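Local coordinates for protein mitogen (Streptococcus dysgalactiae, PDB 2J4X) that binds a zinc ion and probably acts as a bacterial superantigen toxin of the staphylococcal/streptococcal family, at residues A[133-138]-A[194-199]; A[56-61]-A[189-194]; A[17-22]-A[76-81]; A[12-17]-A[183-188]. All blocks are in the same frame, centred on the assembly; numbering follows the deposited sequence.

Interaction 1 (A[133-138]-A[194-199]); sequences KFVTFQ and IDMSKV
Three backbone hydrogen bonds join Val135 and Lys133 to Ile194 and Met196. Ile194 N gives an almost straight bond of 2.6 Å to Val135 O, and Val135 N answers with a longer one to Ile194 O, which makes these two an antiparallel hydrogen-bonded pair; Phe134 and Asp195 follow as the non-hydrogen-bonded pair. Past the last bridge Met196 N still reaches Lys133 O at 2.6 Å, although residue 196 already opens a 3-10 turn.

Charged and polar side chains gather on the face of Phe134 and Asp195. Lys133, with CG anti to its backbone N (chi1 -178°), runs alongside Asp195, its CG 3.4 Å from Asp195 OD1 and its NZ making a long salt bridge to that oxygen. Asp195 OD1 also accepts from Ser197 OG at 2.6 Å and from Ser197 N, both from the same face of the carboxylate plane; the bond from Ser197 N closes an Asx turn. Lys198 NZ forms a salt bridge with Asp195 OD2, completing a network with Lys133, and OD2 lies 3.6 Å from Phe134 CZ.

Apolar side chains pack on the face of Val135 and Ile194. The bend at chi2 (-50°) brings Met196 SD to 3.4 Å from Val135 CG2, and Ile194 CG1 packs on Phe137 CB at 4.1 Å. Ile140 of helix 137-150 touches Val135, Ile194 and Met196. The result is a small two-stranded antiparallel ribbon within the beta-grasp domain, set where the chain enters helix 137-150.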
loop_
_atom_site.group_PDB
_atom_site.type_symbol
_atom_site.label_atom_id
_atom_site.label_comp_id
_atom_site.label_asym_id
_atom_site.label_seq_id
_atom_site.Cartn_x
_atom_site.Cartn_y
_atom_site.Cartn_z
ATOM N N LYS A 133 -4.662 -11.425 9.322
ATOM C CA LYS A 133 -5.334 -12.152 8.250
ATOM C C LYS A 133 -5.815 -11.176 7.193
ATOM O O LYS A 133 -5.875 -11.496 5.998
ATOM C CB LYS A 133 -6.524 -12.914 8.820
ATOM C CG LYS A 133 -7.280 -13.745 7.806
ATOM C CD LYS A 133 -8.390 -14.523 8.479
ATOM C CE LYS A 133 -8.676 -15.764 7.684
ATOM N NZ LYS A 133 -7.435 -16.586 7.576
ATOM N N PHE A 134 -6.166 -9.979 7.662
ATOM C CA PHE A 134 -6.654 -8.912 6.800
ATOM C C PHE A 134 -5.693 -7.746 6.780
ATOM O O PHE A 134 -5.340 -7.210 7.818
ATOM C CB PHE A 134 -8.069 -8.461 7.247
ATOM C CG PHE A 134 -9.136 -9.510 6.988
ATOM C CD1 PHE A 134 -9.533 -10.394 7.996
ATOM C CD2 PHE A 134 -9.626 -9.717 5.686
ATOM C CE1 PHE A 134 -10.393 -11.480 7.704
ATOM C CE2 PHE A 134 -10.479 -10.795 5.393
ATOM C CZ PHE A 134 -10.857 -11.676 6.403
ATOM N N VAL A 135 -5.227 -7.399 5.585
ATOM C CA VAL A 135 -4.326 -6.262 5.409
ATOM C C VAL A 135 -4.856 -5.462 4.220
ATOM O O VAL A 135 -5.362 -6.035 3.250
ATOM C CB VAL A 135 -2.817 -6.690 5.131
ATOM C CG1 VAL A 135 -2.365 -7.740 6.144
ATOM C CG2 VAL A 135 -2.638 -7.173 3.706
ATOM N N THR A 136 -4.763 -4.142 4.297
ATOM C CA THR A 136 -5.229 -3.324 3.194
ATOM C C THR A 136 -4.370 -3.602 1.962
ATOM O O THR A 136 -3.204 -3.982 2.088
ATOM C CB THR A 136 -5.109 -1.809 3.502
ATOM O OG1 THR A 136 -3.770 -1.500 3.932
ATOM C CG2 THR A 136 -6.116 -1.405 4.544
ATOM N N PHE A 137 -4.959 -3.433 0.778
ATOM C CA PHE A 137 -4.228 -3.579 -0.470
ATOM C C PHE A 137 -3.167 -2.451 -0.510
ATOM O O PHE A 137 -2.058 -2.648 -1.014
ATOM C CB PHE A 137 -5.180 -3.441 -1.660
ATOM C CG PHE A 137 -4.475 -3.272 -2.985
ATOM C CD1 PHE A 137 -3.819 -4.340 -3.580
ATOM C CD2 PHE A 137 -4.420 -2.022 -3.610
ATOM C CE1 PHE A 137 -3.123 -4.165 -4.766
ATOM C CE2 PHE A 137 -3.717 -1.845 -4.803
ATOM C CZ PHE A 137 -3.074 -2.918 -5.369
ATOM N N GLN A 138 -3.509 -1.271 0.025
ATOM C CA GLN A 138 -2.582 -0.154 0.047
ATOM C C GLN A 138 -1.271 -0.534 0.724
ATOM O O GLN A 138 -0.193 -0.153 0.236
ATOM C CB GLN A 138 -3.170 1.052 0.768
ATOM C CG GLN A 138 -2.113 2.142 0.936
ATOM C CD GLN A 138 -2.630 3.406 1.588
ATOM O OE1 GLN A 138 -1.919 4.405 1.660
ATOM N NE2 GLN A 138 -3.870 3.371 2.060
ATOM N N ILE A 194 -7.164 -7.226 1.758
ATOM C CA ILE A 194 -6.850 -8.523 1.179
ATOM C C ILE A 194 -6.889 -9.568 2.279
ATOM O O ILE A 194 -6.428 -9.318 3.379
ATOM C CB ILE A 194 -5.422 -8.501 0.538
ATOM C CG1 ILE A 194 -5.323 -7.353 -0.468
ATOM C CG2 ILE A 194 -5.113 -9.834 -0.177
ATOM C CD1 ILE A 194 -6.207 -7.507 -1.698
ATOM N N ASP A 195 -7.455 -10.733 1.994
ATOM C CA ASP A 195 -7.506 -11.818 2.980
ATOM C C ASP A 195 -6.198 -12.541 2.749
ATOM O O ASP A 195 -6.055 -13.259 1.756
ATOM C CB ASP A 195 -8.659 -12.782 2.683
ATOM C CG ASP A 195 -8.859 -13.828 3.784
ATOM O OD1 ASP A 195 -7.865 -14.233 4.443
ATOM O OD2 ASP A 195 -10.027 -14.255 3.974
ATOM N N MET A 196 -5.248 -12.379 3.659
ATOM C CA MET A 196 -3.952 -12.990 3.441
ATOM C C MET A 196 -3.941 -14.514 3.363
ATOM O O MET A 196 -3.057 -15.095 2.715
ATOM C CB MET A 196 -2.949 -12.477 4.484
ATOM C CG MET A 196 -2.663 -10.965 4.404
ATOM S SD MET A 196 -2.238 -10.382 2.732
ATOM C CE MET A 196 -0.718 -11.216 2.440
ATOM N N SER A 197 -4.929 -15.157 3.989
ATOM C CA SER A 197 -5.003 -16.625 3.984
ATOM C C SER A 197 -5.307 -17.201 2.603
ATOM O O SER A 197 -4.995 -18.362 2.342
ATOM C CB SER A 197 -6.034 -17.146 5.010
ATOM O OG SER A 197 -7.364 -16.767 4.685
ATOM N N LYS A 198 -5.890 -16.396 1.713
ATOM C CA LYS A 198 -6.205 -16.863 0.363
ATOM C C LYS A 198 -5.113 -16.518 -0.663
ATOM O O LYS A 198 -5.197 -16.896 -1.834
ATOM C CB LYS A 198 -7.538 -16.274 -0.070
ATOM C CG LYS A 198 -8.664 -16.617 0.867
ATOM C CD LYS A 198 -9.895 -15.859 0.466
ATOM C CE LYS A 198 -10.932 -15.850 1.574
ATOM N NZ LYS A 198 -12.009 -14.831 1.315
ATOM N N VAL A 199 -4.079 -15.816 -0.201
ATOM C CA VAL A 199 -2.961 -15.393 -1.038
ATOM C C VAL A 199 -1.854 -16.436 -1.076
ATOM O O VAL A 199 -1.391 -16.912 -0.037
ATOM C CB VAL A 199 -2.342 -14.041 -0.523
ATOM C CG1 VAL A 199 -1.030 -13.757 -1.233
ATOM C CG2 VAL A 199 -3.317 -12.883 -0.765
#

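Interaction 2 (A[56-61]-A[189-194]); sequences SNVSPA and TDNETI
Ser59 N donates to Thr189 O at 3.0 Å, the hydrogen bond that joins the two segments, although the position of that oxygen is less certain because Val58 CG1 is modelled too near it. The bond is somewhat bent, with 150° at the hydrogen.

Next to this bond the side chain of Thr189 meets Asn57. Its CG2, anti to the carbonyl carbon, rests 3.4 Å from Asn57 ND2 and 3.6 Å from Asn57 O, so a methyl group packs against an amide and the peptide beside it. Asn57 ND2 is hydrogen-bonded to Asp93 OD2, while Thr189 OG1 turns to Asn187. Asn191 lies beside Val58, whose CG1 is doubtfully placed, and Asn191 OD1 accepts from Leu96 N in strand 87-98. Ser59, as N-cap of helix 60-65, directs OG to Gln62 N.

The contact thus joins the OB-fold domain, at the end of strand 53-57, to the loop of the beta-grasp domain that leads into strand 193-195. One backbone bond, itself somewhat uncertain, crosses this seam between domains; Asn57, Ser59, Thr189 and Asn191 have their strongest polar partners outside the two segments, so their side chains join across it mainly by packing.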
loop_
_atom_site.group_PDB
_atom_site.type_symbol
_atom_site.label_atom_id
_atom_site.label_comp_id
_atom_site.label_asym_id
_atom_site.label_seq_id
_atom_site.Cartn_x
_atom_site.Cartn_y
_atom_site.Cartn_z
ATOM N N SER A 56 -7.417 10.796 7.534
ATOM C CA SER A 56 -7.545 9.782 6.515
ATOM C C SER A 56 -8.694 10.122 5.565
ATOM O O SER A 56 -9.863 10.148 5.952
ATOM C CB SER A 56 -7.779 8.433 7.175
ATOM O OG SER A 56 -7.785 7.406 6.211
ATOM N N ASN A 57 -8.351 10.410 4.316
ATOM C CA ASN A 57 -9.345 10.727 3.312
ATOM C C ASN A 57 -9.862 9.371 2.854
ATOM O O ASN A 57 -9.067 8.494 2.499
ATOM C CB ASN A 57 -8.673 11.512 2.175
ATOM C CG ASN A 57 -9.548 11.659 0.944
ATOM O OD1 ASN A 57 -10.753 11.899 1.035
ATOM N ND2 ASN A 57 -8.930 11.529 -0.231
ATOM N N VAL A 58 -11.185 9.186 2.909
ATOM C CA VAL A 58 -11.823 7.928 2.506
ATOM C C VAL A 58 -13.041 8.218 1.624
ATOM O O VAL A 58 -13.486 9.353 1.569
ATOM C CB VAL A 58 -12.266 7.090 3.739
ATOM C CG1 VAL A 58 -12.164 5.623 3.415
ATOM C CG2 VAL A 58 -11.377 7.367 4.932
ATOM N N SER A 59 -13.565 7.209 0.930
ATOM C CA SER A 59 -14.723 7.389 0.044
ATOM C C SER A 59 -16.005 7.620 0.820
ATOM O O SER A 59 -16.134 7.149 1.947
ATOM C CB SER A 59 -14.936 6.156 -0.830
ATOM O OG SER A 59 -15.421 5.069 -0.063
ATOM N N PRO A 60 -16.986 8.326 0.215
ATOM C CA PRO A 60 -18.252 8.581 0.915
ATOM C C PRO A 60 -18.790 7.278 1.513
ATOM O O PRO A 60 -19.303 7.252 2.637
ATOM C CB PRO A 60 -19.150 9.130 -0.191
ATOM C CG PRO A 60 -18.173 9.854 -1.073
ATOM C CD PRO A 60 -17.033 8.864 -1.159
ATOM N N ALA A 61 -18.634 6.196 0.755
ATOM C CA ALA A 61 -19.092 4.882 1.171
ATOM C C ALA A 61 -18.362 4.406 2.423
ATOM O O ALA A 61 -18.988 3.960 3.392
ATOM C CB ALA A 61 -18.902 3.887 0.038
ATOM N N THR A 189 -8.509 5.367 -1.316
ATOM C CA THR A 189 -9.592 5.850 -0.472
ATOM C C THR A 189 -10.681 4.800 -0.165
ATOM O O THR A 189 -11.486 4.990 0.752
ATOM C CB THR A 189 -10.231 7.135 -1.082
ATOM O OG1 THR A 189 -10.650 6.875 -2.428
ATOM C CG2 THR A 189 -9.224 8.286 -1.092
ATOM N N ASP A 190 -10.704 3.683 -0.896
ATOM C CA ASP A 190 -11.719 2.653 -0.644
ATOM C C ASP A 190 -11.386 1.589 0.398
ATOM O O ASP A 190 -12.193 0.699 0.643
ATOM C CB ASP A 190 -12.138 1.959 -1.947
ATOM C CG ASP A 190 -10.968 1.556 -2.804
ATOM O OD1 ASP A 190 -10.092 0.805 -2.308
ATOM O OD2 ASP A 190 -10.938 1.998 -3.980
ATOM N N ASN A 191 -10.214 1.682 1.019
ATOM C CA ASN A 191 -9.813 0.728 2.043
ATOM C C ASN A 191 -9.974 -0.693 1.613
ATOM O O ASN A 191 -10.402 -1.515 2.406
ATOM C CB ASN A 191 -10.621 0.910 3.315
ATOM C CG ASN A 191 -10.210 2.115 4.084
ATOM O OD1 ASN A 191 -9.037 2.276 4.387
ATOM N ND2 ASN A 191 -11.174 2.984 4.414
ATOM N N GLU A 192 -9.651 -1.001 0.367
ATOM C CA GLU A 192 -9.766 -2.374 -0.102
ATOM C C GLU A 192 -8.858 -3.182 0.819
ATOM O O GLU A 192 -7.760 -2.731 1.133
ATOM C CB GLU A 192 -9.271 -2.469 -1.547
ATOM C CG GLU A 192 -9.879 -3.613 -2.336
ATOM C CD GLU A 192 -9.160 -3.914 -3.657
ATOM O OE1 GLU A 192 -8.618 -2.961 -4.286
ATOM O OE2 GLU A 192 -9.158 -5.110 -4.071
ATOM N N THR A 193 -9.325 -4.339 1.288
ATOM C CA THR A 193 -8.533 -5.229 2.162
ATOM C C THR A 193 -8.319 -6.620 1.515
ATOM O O THR A 193 -9.184 -7.132 0.805
ATOM C CB THR A 193 -9.204 -5.431 3.544
ATOM O OG1 THR A 193 -10.564 -5.828 3.352
ATOM C CG2 THR A 193 -9.178 -4.150 4.356
ATOM N N ILE A 194 -7.164 -7.226 1.758
ATOM C CA ILE A 194 -6.850 -8.523 1.179
ATOM C C ILE A 194 -6.889 -9.568 2.279
ATOM O O ILE A 194 -6.428 -9.318 3.379
ATOM C CB ILE A 194 -5.422 -8.501 0.538
ATOM C CG1 ILE A 194 -5.323 -7.353 -0.468
ATOM C CG2 ILE A 194 -5.113 -9.834 -0.177
ATOM C CD1 ILE A 194 -6.207 -7.507 -1.698
#

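Interaction 3 (A[17-22]-A[76-81]); sequences DVINKT and ALIKSY
Asp17, Ile78 and Ile19 lose the most surface here. Asp17 takes part with both backbone and side chain: its carbonyl oxygen accepts an almost straight hydrogen bond of 3.0 Å from Ile78 N, and Ile78 CB lies 3.5 Å from the same oxygen. Its side chain crosses that of Tyr81 at about a right angle, with the carboxylate and ring planes nearly perpendicular (85°) and OD2 3.6 Å from Tyr81 OH. A water spans the two residues; it accepts from Asp17 N and is hydrogen-bonded to Tyr81 OH at 2.9 Å, at the edge of the ring and in its plane.

The CG1 branch of Ile78 meets that of Ile19, and the two side chains cross at about a right angle, with CD1 meeting CD1 at 3.8 Å. Ile78 CG2 meanwhile lies over one face of the Tyr81 ring, displaced toward the rim. Ile19 is held by its backbone as well: N donates to Ala76 O at 2.8 Å and O accepts from Ala76 N, a hydrogen-bonded antiparallel pair. Val18 and Leu77 form the adjacent non-hydrogen-bonded pair, with Val18 CG1 4.0 Å from Leu77 CD1.

Strand 18-21 is thereby added to strand 71-84 in the OB-fold sheet. Helix 137-150 packs against Val18 through Val142 and Lys146, whereas Ile19 touches Asn90 of strand 87-98 and Ile54 of strand 53-57.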
loop_
_atom_site.group_PDB
_atom_site.type_symbol
_atom_site.label_atom_id
_atom_site.label_comp_id
_atom_site.label_asym_id
_atom_site.label_seq_id
_atom_site.Cartn_x
_atom_site.Cartn_y
_atom_site.Cartn_z
ATOM N N ASP A 17 7.013 8.590 3.910
ATOM C CA ASP A 17 6.838 7.670 5.031
ATOM C C ASP A 17 5.399 7.235 5.134
ATOM O O ASP A 17 4.528 7.760 4.441
ATOM C CB ASP A 17 7.266 8.322 6.342
ATOM C CG ASP A 17 8.671 8.921 6.266
ATOM O OD1 ASP A 17 9.535 8.348 5.566
ATOM O OD2 ASP A 17 8.914 9.963 6.914
ATOM N N VAL A 18 5.149 6.265 5.997
ATOM C CA VAL A 18 3.801 5.770 6.170
ATOM C C VAL A 18 3.407 5.895 7.631
ATOM O O VAL A 18 4.262 6.145 8.490
ATOM C CB VAL A 18 3.696 4.278 5.742
ATOM C CG1 VAL A 18 4.235 4.101 4.312
ATOM C CG2 VAL A 18 4.443 3.390 6.729
ATOM N N ILE A 19 2.108 5.779 7.894
ATOM C CA ILE A 19 1.586 5.778 9.251
ATOM C C ILE A 19 1.285 4.301 9.441
ATOM O O ILE A 19 0.705 3.680 8.564
ATOM C CB ILE A 19 0.267 6.556 9.391
ATOM C CG1 ILE A 19 0.501 8.069 9.224
ATOM C CG2 ILE A 19 -0.347 6.246 10.722
ATOM C CD1 ILE A 19 1.356 8.727 10.318
ATOM N N ASN A 20 1.712 3.726 10.553
ATOM C CA ASN A 20 1.482 2.311 10.822
ATOM C C ASN A 20 1.166 2.235 12.322
ATOM O O ASN A 20 2.040 1.980 13.157
ATOM C CB ASN A 20 2.742 1.508 10.431
ATOM C CG ASN A 20 2.632 0.018 10.725
ATOM O OD1 ASN A 20 1.558 -0.566 10.636
ATOM N ND2 ASN A 20 3.758 -0.606 11.057
ATOM N N LYS A 21 -0.095 2.481 12.663
ATOM C CA LYS A 21 -0.493 2.481 14.062
ATOM C C LYS A 21 -1.695 1.600 14.329
ATOM O O LYS A 21 -2.455 1.288 13.429
ATOM C CB LYS A 21 -0.768 3.927 14.493
ATOM C CG LYS A 21 0.291 4.902 13.992
ATOM C CD LYS A 21 0.140 6.270 14.574
ATOM C CE LYS A 21 0.749 6.327 15.944
ATOM N NZ LYS A 21 2.228 6.171 15.880
ATOM N N THR A 22 -1.854 1.185 15.575
ATOM C CA THR A 22 -2.977 0.336 15.940
ATOM C C THR A 22 -3.809 0.996 17.038
ATOM O O THR A 22 -3.335 1.916 17.709
ATOM C CB THR A 22 -2.489 -1.048 16.429
ATOM O OG1 THR A 22 -1.917 -0.937 17.738
ATOM C CG2 THR A 22 -1.430 -1.587 15.475
ATOM N N ALA A 76 -1.069 3.601 6.165
ATOM C CA ALA A 76 -1.278 4.411 4.985
ATOM C C ALA A 76 -0.074 5.264 4.663
ATOM O O ALA A 76 0.647 5.695 5.552
ATOM C CB ALA A 76 -2.485 5.289 5.181
ATOM N N LEU A 77 0.140 5.505 3.378
ATOM C CA LEU A 77 1.236 6.338 2.913
ATOM C C LEU A 77 0.829 7.790 3.194
ATOM O O LEU A 77 -0.328 8.154 2.996
ATOM C CB LEU A 77 1.444 6.120 1.403
ATOM C CG LEU A 77 2.539 6.826 0.595
ATOM C CD1 LEU A 77 3.938 6.347 0.956
ATOM C CD2 LEU A 77 2.278 6.533 -0.844
ATOM N N ILE A 78 1.761 8.613 3.669
ATOM C CA ILE A 78 1.467 10.026 3.942
ATOM C C ILE A 78 1.542 10.818 2.623
ATOM O O ILE A 78 2.506 10.680 1.881
ATOM C CB ILE A 78 2.481 10.602 4.987
ATOM C CG1 ILE A 78 2.301 9.876 6.332
ATOM C CG2 ILE A 78 2.290 12.105 5.139
ATOM C CD1 ILE A 78 3.246 10.308 7.410
ATOM N N LYS A 79 0.514 11.613 2.321
ATOM C CA LYS A 79 0.452 12.416 1.087
ATOM C C LYS A 79 1.116 13.763 1.281
ATOM O O LYS A 79 1.744 14.301 0.370
ATOM C CB LYS A 79 -0.999 12.687 0.683
ATOM C CG LYS A 79 -1.792 11.490 0.285
ATOM C CD LYS A 79 -3.265 11.700 0.609
ATOM C CE LYS A 79 -3.851 12.954 -0.029
ATOM N NZ LYS A 79 -5.345 13.017 0.160
ATOM N N SER A 80 0.927 14.315 2.476
ATOM C CA SER A 80 1.482 15.601 2.834
ATOM C C SER A 80 1.354 15.866 4.328
ATOM O O SER A 80 0.680 15.133 5.052
ATOM C CB SER A 80 0.787 16.712 2.038
ATOM O OG SER A 80 -0.621 16.589 2.086
ATOM N N TYR A 81 2.041 16.913 4.772
ATOM C CA TYR A 81 2.048 17.336 6.156
ATOM C C TYR A 81 1.702 18.807 6.144
ATOM O O TYR A 81 1.837 19.469 5.119
ATOM C CB TYR A 81 3.447 17.222 6.770
ATOM C CG TYR A 81 4.123 15.872 6.683
ATOM C CD1 TYR A 81 4.601 15.378 5.462
ATOM C CD2 TYR A 81 4.342 15.115 7.835
ATOM C CE1 TYR A 81 5.291 14.161 5.398
ATOM C CE2 TYR A 81 5.028 13.906 7.784
ATOM C CZ TYR A 81 5.505 13.433 6.570
ATOM O OH TYR A 81 6.223 12.251 6.540
HETATM O O HOH W 1 7.681 11.625 4.120
#

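Interaction 4 (A[12-17]-A[183-188]); sequences NIYMKD and FTHPNY
Tyr14 reaches Tyr188, Pro186 and His185 with the end of its side chain. From CB the chain begins with CG anti to the carbonyl carbon (chi1 -66°). One face of its ring receives Ile13 CG2, 3.7 Å above the plane and nearer the rim than the centre. Farther out, CE1 lies 3.3 Å from Tyr188 OH, which sits at the ring edge and in its plane. The rings of Tyr14 and His185 are set obliquely, their planes at 42°. Helix 7-14, which carries Tyr14, belongs to the OB-fold domain and the loop 183-188, which follows strand 177-181, to the beta-grasp domain, so the tyrosine bridges the two domains of the toxin fold. At the tip, Tyr14 OH donates to Tyr188 OH at 2.8 Å, the two side chains meeting tip to tip; Tyr188 OH is also hydrogen-bonded to Asp141 of helix 137-150. The same Tyr14 oxygen touches Pro186 CD at 3.3 Å and stands over one face of the His185 imidazole, toward its rim. His185 ND1 donates to Pro186 O at 2.8 Å in a bent bond, the acceptor tilted from the ring plane. His185 CD2 is met by Ile13 CG2 and CD1, each at 3.5 Å.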
loop_
_atom_site.group_PDB
_atom_site.type_symbol
_atom_site.label_atom_id
_atom_site.label_comp_id
_atom_site.label_asym_id
_atom_site.label_seq_id
_atom_site.Cartn_x
_atom_site.Cartn_y
_atom_site.Cartn_z
ATOM N N ASN A 12 8.447 10.199 -6.041
ATOM C CA ASN A 12 8.064 11.205 -5.059
ATOM C C ASN A 12 6.935 10.731 -4.177
ATOM O O ASN A 12 6.921 10.975 -2.972
ATOM C CB ASN A 12 7.637 12.483 -5.758
ATOM C CG ASN A 12 7.441 13.611 -4.787
ATOM O OD1 ASN A 12 8.399 14.051 -4.156
ATOM N ND2 ASN A 12 6.195 14.075 -4.635
ATOM N N ILE A 13 5.988 10.056 -4.800
ATOM C CA ILE A 13 4.840 9.534 -4.110
ATOM C C ILE A 13 5.203 8.421 -3.146
ATOM O O ILE A 13 4.887 8.509 -1.956
ATOM C CB ILE A 13 3.828 8.979 -5.109
ATOM C CG1 ILE A 13 3.275 10.108 -5.965
ATOM C CG2 ILE A 13 2.732 8.222 -4.388
ATOM C CD1 ILE A 13 2.413 9.618 -7.080
ATOM N N TYR A 14 5.886 7.384 -3.634
ATOM C CA TYR A 14 6.193 6.238 -2.789
ATOM C C TYR A 14 7.426 6.281 -1.926
ATOM O O TYR A 14 7.683 5.334 -1.201
ATOM C CB TYR A 14 6.182 4.957 -3.631
ATOM C CG TYR A 14 4.803 4.632 -4.174
ATOM C CD1 TYR A 14 3.844 4.016 -3.360
ATOM C CD2 TYR A 14 4.425 5.015 -5.475
ATOM C CE1 TYR A 14 2.539 3.790 -3.816
ATOM C CE2 TYR A 14 3.126 4.793 -5.941
ATOM C CZ TYR A 14 2.187 4.184 -5.107
ATOM O OH TYR A 14 0.899 3.991 -5.531
ATOM N N MET A 15 8.189 7.360 -1.975
ATOM C CA MET A 15 9.355 7.427 -1.121
ATOM C C MET A 15 8.941 7.987 0.253
ATOM O O MET A 15 9.655 7.831 1.251
ATOM C CB MET A 15 10.426 8.319 -1.736
ATOM C CG MET A 15 9.931 9.701 -2.074
ATOM S SD MET A 15 11.256 10.906 -2.338
ATOM C CE MET A 15 10.428 12.383 -1.605
ATOM N N LYS A 16 7.784 8.633 0.308
ATOM C CA LYS A 16 7.297 9.195 1.557
ATOM C C LYS A 16 7.093 8.141 2.660
ATOM O O LYS A 16 7.025 6.939 2.393
ATOM C CB LYS A 16 6.007 9.951 1.282
ATOM C CG LYS A 16 6.238 11.204 0.468
ATOM C CD LYS A 16 4.928 11.839 0.019
ATOM C CE LYS A 16 5.158 13.259 -0.466
ATOM N NZ LYS A 16 6.513 13.353 -1.069
ATOM N N ASP A 17 7.013 8.590 3.910
ATOM C CA ASP A 17 6.838 7.670 5.031
ATOM C C ASP A 17 5.399 7.235 5.134
ATOM O O ASP A 17 4.528 7.760 4.441
ATOM C CB ASP A 17 7.266 8.322 6.342
ATOM C CG ASP A 17 8.671 8.921 6.266
ATOM O OD1 ASP A 17 9.535 8.348 5.566
ATOM O OD2 ASP A 17 8.914 9.963 6.914
ATOM N N PHE A 183 3.156 1.678 -12.542
ATOM C CA PHE A 183 3.378 3.047 -12.974
ATOM C C PHE A 183 2.126 3.903 -12.879
ATOM O O PHE A 183 1.954 4.864 -13.625
ATOM C CB PHE A 183 3.964 3.058 -14.396
ATOM C CG PHE A 183 5.426 2.717 -14.420
ATOM C CD1 PHE A 183 5.846 1.403 -14.249
ATOM C CD2 PHE A 183 6.387 3.727 -14.424
ATOM C CE1 PHE A 183 7.195 1.104 -14.062
ATOM C CE2 PHE A 183 7.733 3.435 -14.239
ATOM C CZ PHE A 183 8.133 2.123 -14.054
ATOM N N THR A 184 1.258 3.525 -11.944
ATOM C CA THR A 184 0.012 4.232 -11.663
ATOM C C THR A 184 -0.073 4.434 -10.144
ATOM O O THR A 184 0.691 3.831 -9.379
ATOM C CB THR A 184 -1.265 3.433 -12.130
ATOM O OG1 THR A 184 -1.411 2.239 -11.361
ATOM C CG2 THR A 184 -1.170 3.056 -13.573
ATOM N N HIS A 185 -0.983 5.306 -9.715
ATOM C CA HIS A 185 -1.212 5.555 -8.290
ATOM C C HIS A 185 -2.632 5.068 -7.990
ATOM O O HIS A 185 -3.604 5.768 -8.271
ATOM C CB HIS A 185 -1.110 7.045 -7.947
ATOM C CG HIS A 185 -1.123 7.309 -6.475
ATOM N ND1 HIS A 185 -1.854 6.539 -5.593
ATOM C CD2 HIS A 185 -0.475 8.228 -5.725
ATOM C CE1 HIS A 185 -1.650 6.971 -4.362
ATOM N NE2 HIS A 185 -0.818 7.994 -4.414
ATOM N N PRO A 186 -2.772 3.856 -7.432
ATOM C CA PRO A 186 -4.128 3.383 -7.149
ATOM C C PRO A 186 -4.913 4.342 -6.257
ATOM O O PRO A 186 -4.334 5.204 -5.598
ATOM C CB PRO A 186 -3.889 2.029 -6.471
ATOM C CG PRO A 186 -2.618 1.555 -7.087
ATOM C CD PRO A 186 -1.774 2.822 -7.101
ATOM N N ASN A 187 -6.233 4.186 -6.269
ATOM C CA ASN A 187 -7.129 4.973 -5.427
ATOM C C ASN A 187 -7.263 4.196 -4.122
ATOM O O ASN A 187 -7.993 3.198 -4.040
ATOM C CB ASN A 187 -8.512 5.098 -6.054
ATOM C CG ASN A 187 -9.446 5.963 -5.225
ATOM O OD1 ASN A 187 -9.125 6.337 -4.094
ATOM N ND2 ASN A 187 -10.609 6.285 -5.784
ATOM N N TYR A 188 -6.563 4.653 -3.100
ATOM C CA TYR A 188 -6.578 3.960 -1.815
ATOM C C TYR A 188 -7.712 4.402 -0.881
ATOM O O TYR A 188 -7.871 3.864 0.217
ATOM C CB TYR A 188 -5.230 4.150 -1.096
ATOM C CG TYR A 188 -3.999 3.702 -1.854
ATOM C CD1 TYR A 188 -3.930 2.440 -2.431
ATOM C CD2 TYR A 188 -2.871 4.520 -1.912
ATOM C CE1 TYR A 188 -2.751 1.998 -3.048
ATOM C CE2 TYR A 188 -1.698 4.103 -2.513
ATOM C CZ TYR A 188 -1.633 2.839 -3.078
ATOM O OH TYR A 188 -0.444 2.405 -3.635
#

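How the interactions relate
Interactions 2 and 4 join the OB-fold domain to consecutive segments, the loop 183-188 and 189-194, which runs into strand 193-195; their centres are 15 Å apart. Interaction 1 takes up that strand: it shares Ile194 with interaction 2, and Phe137 N lies 2.9 Å from Glu192 O, probably hydrogen-bonded. Gln138 extends interaction 1 to the other domain, its OE1 2.9 Å from Leu77 N of interaction 3 in another probable hydrogen bond. Interactions 3 and 4 share Asp17, and Leu77 CD2 packs 3.5 Å from Ile13 O. The zinc ion, bound by His171, His201 and Asp203, is about 14 Å from the Met196 side chain of interaction 1; interactions 2, 3 and 4 lie away from the zinc site.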